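Local coordinates for HTH-type transcriptional repressor MdtR (Bacillus subtilis, PDB 1S3J), which represses the multidrug resistance operon mdtRP by binding directly to its promoter region, acting as a homodimer of the MarR family, at residues A[3-6]-A[7-10]; A[11-14]-A[15-18]; A[28-32]-A[33-37]; A[65-68]-A[69-73]. All coordinates share one frame; numbering follows the deposited sequence.

Contact 1 (A[3-6]-A[7-10])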
loop_
_atom_site.group_PDB
_atom_site.type_symbol
_atom_site.label_atom_id
_atom_site.label_comp_id
_atom_site.label_asym_id
_atom_site.label_seq_id
_atom_site.Cartn_x
_atom_site.Cartn_y
_atom_site.Cartn_z
ATOM N N SER A 3 26.057 -8.093 -1.737
ATOM C CA SER A 3 25.858 -7.767 -0.299
ATOM C C SER A 3 24.376 -7.482 -0.017
ATOM O O SER A 3 23.927 -6.330 -0.075
ATOM C CB SER A 3 26.729 -6.566 0.097
ATOM O OG SER A 3 26.441 -6.143 1.423
ATOM N N ALA A 4 23.637 -8.544 0.303
ATOM C CA ALA A 4 22.173 -8.512 0.404
ATOM C C ALA A 4 21.587 -7.313 1.161
ATOM O O ALA A 4 20.545 -6.820 0.783
ATOM C CB ALA A 4 21.667 -9.808 1.025
ATOM N N ASP A 5 22.243 -6.851 2.219
ATOM C CA ASP A 5 21.658 -5.819 3.063
ATOM C C ASP A 5 21.688 -4.424 2.420
ATOM O O ASP A 5 20.709 -3.669 2.509
ATOM C CB ASP A 5 22.308 -5.812 4.453
ATOM C CG ASP A 5 21.697 -6.852 5.392
ATOM O OD1 ASP A 5 21.320 -7.962 4.923
ATOM O OD2 ASP A 5 21.552 -6.640 6.613
ATOM N N GLN A 6 22.795 -4.078 1.769
ATOM C CA GLN A 6 22.811 -2.852 0.982
ATOM C C GLN A 6 21.793 -2.950 -0.152
ATOM O O GLN A 6 21.089 -1.984 -0.422
ATOM C CB GLN A 6 24.192 -2.525 0.415
ATOM C CG GLN A 6 24.219 -1.172 -0.322
ATOM C CD GLN A 6 23.757 -0.029 0.573
ATOM O OE1 GLN A 6 24.301 0.161 1.667
ATOM N NE2 GLN A 6 22.739 0.714 0.131
ATOM N N LEU A 7 21.714 -4.121 -0.787
ATOM C CA LEU A 7 20.802 -4.352 -1.910
ATOM C C LEU A 7 19.331 -4.174 -1.505
ATOM O O LEU A 7 18.528 -3.636 -2.267
ATOM C CB LEU A 7 21.028 -5.745 -2.522
ATOM C CG LEU A 7 20.297 -6.036 -3.845
ATOM C CD1 LEU A 7 20.739 -5.070 -4.964
ATOM C CD2 LEU A 7 20.508 -7.473 -4.269
HETATM N N MSE A 8 18.994 -4.610 -0.297
HETATM C CA MSE A 8 17.654 -4.413 0.255
HETATM C C MSE A 8 17.387 -2.942 0.566
HETATM O O MSE A 8 16.274 -2.463 0.391
HETATM C CB MSE A 8 17.473 -5.242 1.522
HETATM C CG MSE A 8 17.219 -6.713 1.230
HETATM SE SE MSE A 8 16.737 -7.748 2.819
HETATM C CE MSE A 8 18.457 -8.574 3.183
ATOM N N SER A 9 18.409 -2.230 1.025
ATOM C CA SER A 9 18.259 -0.811 1.357
ATOM C C SER A 9 18.088 0.047 0.103
ATOM O O SER A 9 17.315 1.015 0.121
ATOM C CB SER A 9 19.440 -0.306 2.187
ATOM O OG SER A 9 19.301 -0.735 3.527
ATOM N N ASP A 10 18.804 -0.317 -0.966
ATOM C CA ASP A 10 18.684 0.346 -2.267
ATOM C C ASP A 10 17.251 0.178 -2.787
ATOM O O ASP A 10 16.603 1.146 -3.139
ATOM C CB ASP A 10 19.647 -0.249 -3.307
ATOM C CG ASP A 10 21.128 -0.099 -2.936
ATOM O OD1 ASP A 10 21.529 0.877 -2.253
ATOM O OD2 ASP A 10 21.976 -0.933 -3.310
#
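D5 O is gripped by two donors from S9: the backbone N at 3.1 Å, which makes the regular helical bond, and the hydroxyl OG at 3.4 Å, which adds a weak one. The hydroxyl comes within range because chi1 of S9 (-77°) lays OG beside its own backbone N, turned back toward the preceding turn, a common way for a helical serine to spend its hydroxyl. The shortest polar bond joins two side chains four residues apart, Q6 NE2 to D10 OD1 at 2.7 Å. A bend at chi2 (56°) carries the amide of Q6 along the helix to D10. D10 OD1 lies almost in the amide plane of Q6, whereas NE2 approaches OD1 from above the carboxylate, 45° out of its plane. On another face, the selenomethionine M8 runs alongside D5, and its bent end puts CE 3.4 Å from D5 OD1 and 4.1 Å from A4 CB. The long, flexible M8 can bridge both, while the small A4 lets the methyl lie close. D5 OD2 forms a salt bridge with K113 of the second subunit, and M8 packs on that same lysine. The first turns thus divide their chemistry: an amide–carboxylate bond ties neighbouring turns together within the chain, while the carboxylate of D5 is paired with a lysine across the dimer interface, which would probably offset its charge.

Contact 2 (A[11-14]-A[15-18])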
loop_
_atom_site.group_PDB
_atom_site.type_symbol
_atom_site.label_atom_id
_atom_site.label_comp_id
_atom_site.label_asym_id
_atom_site.label_seq_id
_atom_site.Cartn_x
_atom_site.Cartn_y
_atom_site.Cartn_z
ATOM N N ILE A 11 16.774 -1.061 -2.808
ATOM C CA ILE A 11 15.453 -1.374 -3.313
ATOM C C ILE A 11 14.373 -0.710 -2.503
ATOM O O ILE A 11 13.431 -0.168 -3.068
ATOM C CB ILE A 11 15.213 -2.889 -3.332
ATOM C CG1 ILE A 11 16.009 -3.512 -4.463
ATOM C CG2 ILE A 11 13.724 -3.196 -3.508
ATOM C CD1 ILE A 11 15.896 -5.029 -4.559
ATOM N N GLN A 12 14.488 -0.789 -1.183
ATOM C CA GLN A 12 13.514 -0.200 -0.291
ATOM C C GLN A 12 13.407 1.281 -0.616
ATOM O O GLN A 12 12.313 1.818 -0.756
ATOM C CB GLN A 12 13.924 -0.417 1.180
ATOM C CG GLN A 12 12.880 0.026 2.209
ATOM C CD GLN A 12 12.876 1.520 2.469
ATOM O OE1 GLN A 12 13.921 2.174 2.370
ATOM N NE2 GLN A 12 11.701 2.068 2.819
ATOM N N LEU A 13 14.546 1.949 -0.752
ATOM C CA LEU A 13 14.518 3.359 -1.038
ATOM C C LEU A 13 13.863 3.611 -2.387
ATOM O O LEU A 13 13.071 4.555 -2.523
ATOM C CB LEU A 13 15.912 3.963 -0.988
ATOM C CG LEU A 13 16.369 4.442 0.395
ATOM C CD1 LEU A 13 17.776 4.911 0.329
ATOM C CD2 LEU A 13 15.492 5.550 0.900
ATOM N N SER A 14 14.176 2.774 -3.378
ATOM C CA SER A 14 13.559 2.903 -4.701
ATOM C C SER A 14 12.043 2.694 -4.611
ATOM O O SER A 14 11.285 3.545 -5.033
ATOM C CB SER A 14 14.169 1.919 -5.705
ATOM O OG SER A 14 15.578 2.067 -5.806
ATOM N N LEU A 15 11.612 1.578 -4.028
ATOM C CA LEU A 15 10.186 1.284 -3.916
ATOM C C LEU A 15 9.443 2.344 -3.118
ATOM O O LEU A 15 8.352 2.734 -3.492
ATOM C CB LEU A 15 9.943 -0.115 -3.343
ATOM C CG LEU A 15 10.418 -1.259 -4.242
ATOM C CD1 LEU A 15 10.248 -2.570 -3.549
ATOM C CD2 LEU A 15 9.684 -1.266 -5.538
ATOM N N GLN A 16 10.067 2.877 -2.074
ATOM C CA GLN A 16 9.415 3.861 -1.206
ATOM C C GLN A 16 9.241 5.177 -1.946
ATOM O O GLN A 16 8.243 5.885 -1.747
ATOM C CB GLN A 16 10.218 4.041 0.078
ATOM C CG GLN A 16 9.616 4.979 1.157
ATOM C CD GLN A 16 10.700 5.654 2.015
ATOM O OE1 GLN A 16 11.601 4.978 2.537
ATOM N NE2 GLN A 16 10.629 6.984 2.134
ATOM N N ALA A 17 10.181 5.524 -2.817
ATOM C CA ALA A 17 10.031 6.741 -3.590
ATOM C C ALA A 17 8.970 6.539 -4.668
ATOM O O ALA A 17 8.225 7.448 -4.967
ATOM C CB ALA A 17 11.343 7.140 -4.216
ATOM N N LEU A 18 8.910 5.356 -5.270
ATOM C CA LEU A 18 7.925 5.111 -6.325
ATOM C C LEU A 18 6.520 5.157 -5.738
ATOM O O LEU A 18 5.631 5.782 -6.306
ATOM C CB LEU A 18 8.208 3.791 -7.061
ATOM C CG LEU A 18 9.479 3.858 -7.932
ATOM C CD1 LEU A 18 9.893 2.528 -8.397
ATOM C CD2 LEU A 18 9.253 4.751 -9.115
#
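With CG anti to the backbone N (chi1 -173°) and a bend at chi2, Q12 sends its amide along the helix, where the extended chain of Q16 brings OE1 to meet it. Q12 NE2 donates to Q16 OE1 at 2.9 Å, arriving in the carbonyl plane on a lone pair while the acceptor sits 16° out of the Q12 amide plane; the two amides are turned 46° against each other. Glutamine suits both places, since one amide can donate and the other accept without any net charge, and Q16 NE2 passes on a weak bond to Q20 OE1. I11 and L15 lie side by side and point the same way: the CG2 branch of I11 meets CD1 of L15 at 3.5 Å, a close apolar contact. In the backbone of the same pair, L15 N bonds I11 O at 2.7 Å, almost perfectly straight. S14, small and buried, turns OG back to D10 O one turn earlier, which satisfies the hydroxyl inside the helix. I11, S14, L15 and L18 pack on L120, T135 and L138 of the second subunit. Polar glutamines along one flank and a largely apolar row, with the small S14 in it, against the partner make this an amphipathic helix, typical of the helical dimerisation region of MarR-family repressors.

Contact 3 (A[28-32]-A[33-37])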
loop_
_atom_site.group_PDB
_atom_site.type_symbol
_atom_site.label_atom_id
_atom_site.label_comp_id
_atom_site.label_asym_id
_atom_site.label_seq_id
_atom_site.Cartn_x
_atom_site.Cartn_y
_atom_site.Cartn_z
ATOM N N GLU A 28 -6.012 9.749 -6.227
ATOM C CA GLU A 28 -6.689 10.948 -6.724
ATOM C C GLU A 28 -7.543 10.596 -7.952
ATOM O O GLU A 28 -8.644 11.117 -8.114
ATOM C CB GLU A 28 -5.658 12.056 -7.027
ATOM C CG GLU A 28 -6.193 13.330 -7.677
ATOM C CD GLU A 28 -5.112 14.097 -8.437
ATOM O OE1 GLU A 28 -5.406 14.610 -9.549
ATOM O OE2 GLU A 28 -3.959 14.180 -7.937
ATOM N N SER A 29 -7.030 9.703 -8.795
ATOM C CA SER A 29 -7.735 9.240 -9.994
ATOM C C SER A 29 -8.986 8.430 -9.648
ATOM O O SER A 29 -9.991 8.491 -10.362
ATOM C CB SER A 29 -6.807 8.382 -10.855
ATOM O OG SER A 29 -7.495 7.839 -11.968
HETATM N N MSE A 30 -8.905 7.665 -8.563
HETATM C CA MSE A 30 -10.015 6.858 -8.075
HETATM C C MSE A 30 -11.137 7.736 -7.534
HETATM O O MSE A 30 -12.310 7.501 -7.823
HETATM C CB MSE A 30 -9.568 6.000 -6.904
HETATM C CG MSE A 30 -8.610 4.928 -7.219
HETATM SE SE MSE A 30 -8.622 3.706 -5.736
HETATM C CE MSE A 30 -10.105 2.745 -6.299
ATOM N N GLU A 31 -10.750 8.713 -6.709
ATOM C CA GLU A 31 -11.689 9.605 -6.032
ATOM C C GLU A 31 -12.542 10.353 -7.053
ATOM O O GLU A 31 -13.728 10.541 -6.830
ATOM C CB GLU A 31 -10.947 10.606 -5.116
ATOM C CG GLU A 31 -10.602 10.065 -3.726
ATOM C CD GLU A 31 -9.744 11.032 -2.908
ATOM O OE1 GLU A 31 -10.133 12.216 -2.769
ATOM O OE2 GLU A 31 -8.678 10.608 -2.395
ATOM N N LYS A 32 -11.928 10.758 -8.163
ATOM C CA LYS A 32 -12.619 11.438 -9.269
ATOM C C LYS A 32 -13.595 10.509 -9.994
ATOM O O LYS A 32 -14.640 10.954 -10.453
ATOM C CB LYS A 32 -11.589 12.020 -10.266
ATOM C CG LYS A 32 -12.163 12.685 -11.554
ATOM C CD LYS A 32 -12.986 13.968 -11.273
ATOM C CE LYS A 32 -14.523 13.721 -11.290
ATOM N NZ LYS A 32 -15.324 14.974 -11.445
ATOM N N GLN A 33 -13.255 9.228 -10.120
ATOM C CA GLN A 33 -14.193 8.253 -10.677
ATOM C C GLN A 33 -15.216 7.764 -9.615
ATOM O O GLN A 33 -16.097 6.985 -9.914
ATOM C CB GLN A 33 -13.435 7.082 -11.323
ATOM C CG GLN A 33 -12.689 7.426 -12.625
ATOM C CD GLN A 33 -13.627 7.824 -13.773
ATOM O OE1 GLN A 33 -14.565 7.080 -14.122
ATOM N NE2 GLN A 33 -13.377 9.005 -14.361
ATOM N N GLY A 34 -15.090 8.241 -8.385
ATOM C CA GLY A 34 -16.072 8.004 -7.345
ATOM C C GLY A 34 -15.965 6.699 -6.569
ATOM O O GLY A 34 -16.805 6.447 -5.698
ATOM N N VAL A 35 -14.949 5.888 -6.856
ATOM C CA VAL A 35 -14.802 4.569 -6.239
ATOM C C VAL A 35 -13.609 4.533 -5.271
ATOM O O VAL A 35 -12.618 5.245 -5.452
ATOM C CB VAL A 35 -14.710 3.414 -7.320
ATOM C CG1 VAL A 35 -15.408 3.817 -8.611
ATOM C CG2 VAL A 35 -13.282 3.011 -7.619
ATOM N N THR A 36 -13.736 3.718 -4.232
ATOM C CA THR A 36 -12.668 3.510 -3.264
ATOM C C THR A 36 -11.891 2.248 -3.637
ATOM O O THR A 36 -12.334 1.481 -4.491
ATOM C CB THR A 36 -13.252 3.336 -1.853
ATOM O OG1 THR A 36 -14.126 2.188 -1.829
ATOM C CG2 THR A 36 -14.111 4.579 -1.451
ATOM N N PRO A 37 -10.743 2.034 -3.003
ATOM C CA PRO A 37 -10.002 0.785 -3.171
ATOM C C PRO A 37 -10.829 -0.467 -2.907
ATOM O O PRO A 37 -10.618 -1.449 -3.601
ATOM C CB PRO A 37 -8.881 0.895 -2.122
ATOM C CG PRO A 37 -8.657 2.340 -1.982
ATOM C CD PRO A 37 -10.025 2.981 -2.125
#
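Backbone bonds close the helix here: M30 O receives V35 N at 3.2 Å, the donor standing 37° above the carbonyl plane, and E31 O takes a weak bond from G34 N. Together with the positive phi of G34 (84°) they form a Schellman motif. Glycine suits this position because it enters that backbone region without the strain a side chain would bring. A further weak bond, Q33 N to S29 O, continues the helical pattern just ahead of the turn.

The apolar contacts centre on the buried selenomethionine M30. Bent at chi3 (84°), it turns its end toward the outgoing chain, bringing CE to 3.5 Å from V35 CG2 and SE to 3.9 Å from P37 CD, with the proline ring lying obliquely across it. A flexible selenoether chain can follow this curved path, while V35 and P37 offer compact apolar surfaces.

Side-chain polar bonds lead to residues beyond the turn: Q33 OE1 accepts a bond from K104 NZ, and T36, at the N-cap, uses OG1 to hold Q39 N. The turn therefore joins the end of helix 4-32 to the start of helix 37-49, with M30 and V35 resting on L40 of that helix and Q33 reaching helix 99-120.

Contact 4 (A[65-68]-A[69-73])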
loop_
_atom_site.group_PDB
_atom_site.type_symbol
_atom_site.label_atom_id
_atom_site.label_comp_id
_atom_site.label_asym_id
_atom_site.label_seq_id
_atom_site.Cartn_x
_atom_site.Cartn_y
_atom_site.Cartn_z
ATOM N N PRO A 65 -19.144 -10.461 6.321
ATOM C CA PRO A 65 -20.191 -10.349 5.314
ATOM C C PRO A 65 -20.823 -8.960 5.338
ATOM O O PRO A 65 -21.006 -8.370 4.268
ATOM C CB PRO A 65 -21.172 -11.437 5.731
ATOM C CG PRO A 65 -20.293 -12.509 6.254
ATOM C CD PRO A 65 -19.190 -11.767 7.004
ATOM N N SER A 66 -21.106 -8.436 6.533
ATOM C CA SER A 66 -21.721 -7.107 6.676
ATOM C C SER A 66 -20.893 -5.968 6.067
ATOM O O SER A 66 -21.449 -5.027 5.550
ATOM C CB SER A 66 -22.070 -6.799 8.152
ATOM O OG SER A 66 -20.956 -6.967 9.016
ATOM N N ALA A 67 -19.574 -6.043 6.150
ATOM C CA ALA A 67 -18.698 -5.091 5.449
ATOM C C ALA A 67 -18.930 -5.102 3.934
ATOM O O ALA A 67 -19.000 -4.046 3.296
ATOM C CB ALA A 67 -17.233 -5.399 5.743
ATOM N N VAL A 68 -19.056 -6.294 3.358
ATOM C CA VAL A 68 -19.307 -6.406 1.906
ATOM C C VAL A 68 -20.694 -5.884 1.530
ATOM O O VAL A 68 -20.871 -5.227 0.508
ATOM C CB VAL A 68 -19.125 -7.846 1.390
ATOM C CG1 VAL A 68 -19.421 -7.921 -0.129
ATOM C CG2 VAL A 68 -17.735 -8.300 1.664
ATOM N N THR A 69 -21.675 -6.158 2.376
ATOM C CA THR A 69 -23.054 -5.731 2.146
ATOM C C THR A 69 -23.122 -4.222 2.057
ATOM O O THR A 69 -23.893 -3.677 1.258
ATOM C CB THR A 69 -23.946 -6.263 3.284
ATOM O OG1 THR A 69 -24.136 -7.680 3.116
ATOM C CG2 THR A 69 -25.354 -5.658 3.264
ATOM N N LEU A 70 -22.313 -3.530 2.859
ATOM C CA LEU A 70 -22.253 -2.071 2.764
ATOM C C LEU A 70 -21.542 -1.605 1.480
ATOM O O LEU A 70 -21.928 -0.606 0.878
ATOM C CB LEU A 70 -21.578 -1.468 3.990
ATOM C CG LEU A 70 -21.455 0.053 4.000
ATOM C CD1 LEU A 70 -22.852 0.662 3.956
ATOM C CD2 LEU A 70 -20.684 0.540 5.228
HETATM N N MSE A 71 -20.497 -2.303 1.063
HETATM C CA MSE A 71 -19.840 -1.962 -0.204
HETATM C C MSE A 71 -20.852 -2.144 -1.336
HETATM O O MSE A 71 -20.997 -1.291 -2.199
HETATM C CB MSE A 71 -18.649 -2.870 -0.462
HETATM C CG MSE A 71 -17.439 -2.577 0.401
HETATM SE SE MSE A 71 -16.217 -4.095 0.333
HETATM C CE MSE A 71 -15.540 -3.994 2.191
ATOM N N ALA A 72 -21.537 -3.282 -1.311
ATOM C CA ALA A 72 -22.565 -3.594 -2.295
ATOM C C ALA A 72 -23.643 -2.518 -2.337
ATOM O O ALA A 72 -24.056 -2.130 -3.416
ATOM C CB ALA A 72 -23.176 -4.952 -2.001
ATOM N N ASP A 73 -24.074 -2.010 -1.174
ATOM C CA ASP A 73 -25.091 -0.941 -1.126
ATOM C C ASP A 73 -24.607 0.256 -1.922
ATOM O O ASP A 73 -25.340 0.809 -2.726
ATOM C CB ASP A 73 -25.336 -0.457 0.317
ATOM C CG ASP A 73 -26.207 -1.399 1.135
ATOM O OD1 ASP A 73 -26.999 -2.146 0.546
ATOM O OD2 ASP A 73 -26.187 -1.446 2.384
#
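Regular i to i+4 backbone bonds run through the first turns of helix 65-77, from T69 N to P65 O at 3.0 Å through to A72 N and V68 O at 2.7 Å, the latter nearly straight at 172°. P65 suits the first turn, where its ring nitrogen has no hydrogen to offer and none is needed. T69 is set with OG1 beside its own backbone N (chi1 -73°), which brings OG1 within 3.4 Å of P65 O, a long and weak approach that does not settle where the proton goes. The selenomethionine M71 runs back along the helix and bends at chi3, so that its methyl CE lies 4.2 Å from A67 CB and 3.6 Å from A67 O. A small alanine allows this long chain to stay close to the preceding turn, and the M71 side chain also packs on M61 of helix 54-61 and on A38 and V42 of helix 37-49. The side chain of V68, buried and branched at CB, packs against V54, I57 and A58 of helix 54-61. A72 is short enough to sit against I81 and R83 of strand 81-85, while D73 forms a salt bridge with R83. Through V68 and M71, helix 65-77 packs against helix 54-61 as the two helices of a helix-turn-helix do, consistent with the predicted DNA-binding motif at 54-77 and with the recognition helix of winged-helix MarR proteins.

Contacts 1 and 2 and the first half of contact 3 lie on helix 4-32. Contacts 1 and 2 adjoin, their centres about 12 Å apart, and both touch the second subunit, so the start of this helix belongs to the dimer interface. Contact 3, its centre about 24 Å from that of contact 2, lies where the helix ends and the chain turns into helix 37-49. Contact 4 comes last, on helix 65-77, its centre about 18 Å from that of contact 3 and about 42 Å from that of contact 1, across the chain's centre from it. M71 of contact 4 and M30 of contact 3 both pack on helix 37-49, which thereby connects the long helix with helix 65-77, so this part of the dimer interface lies far from the helix that probably reads DNA.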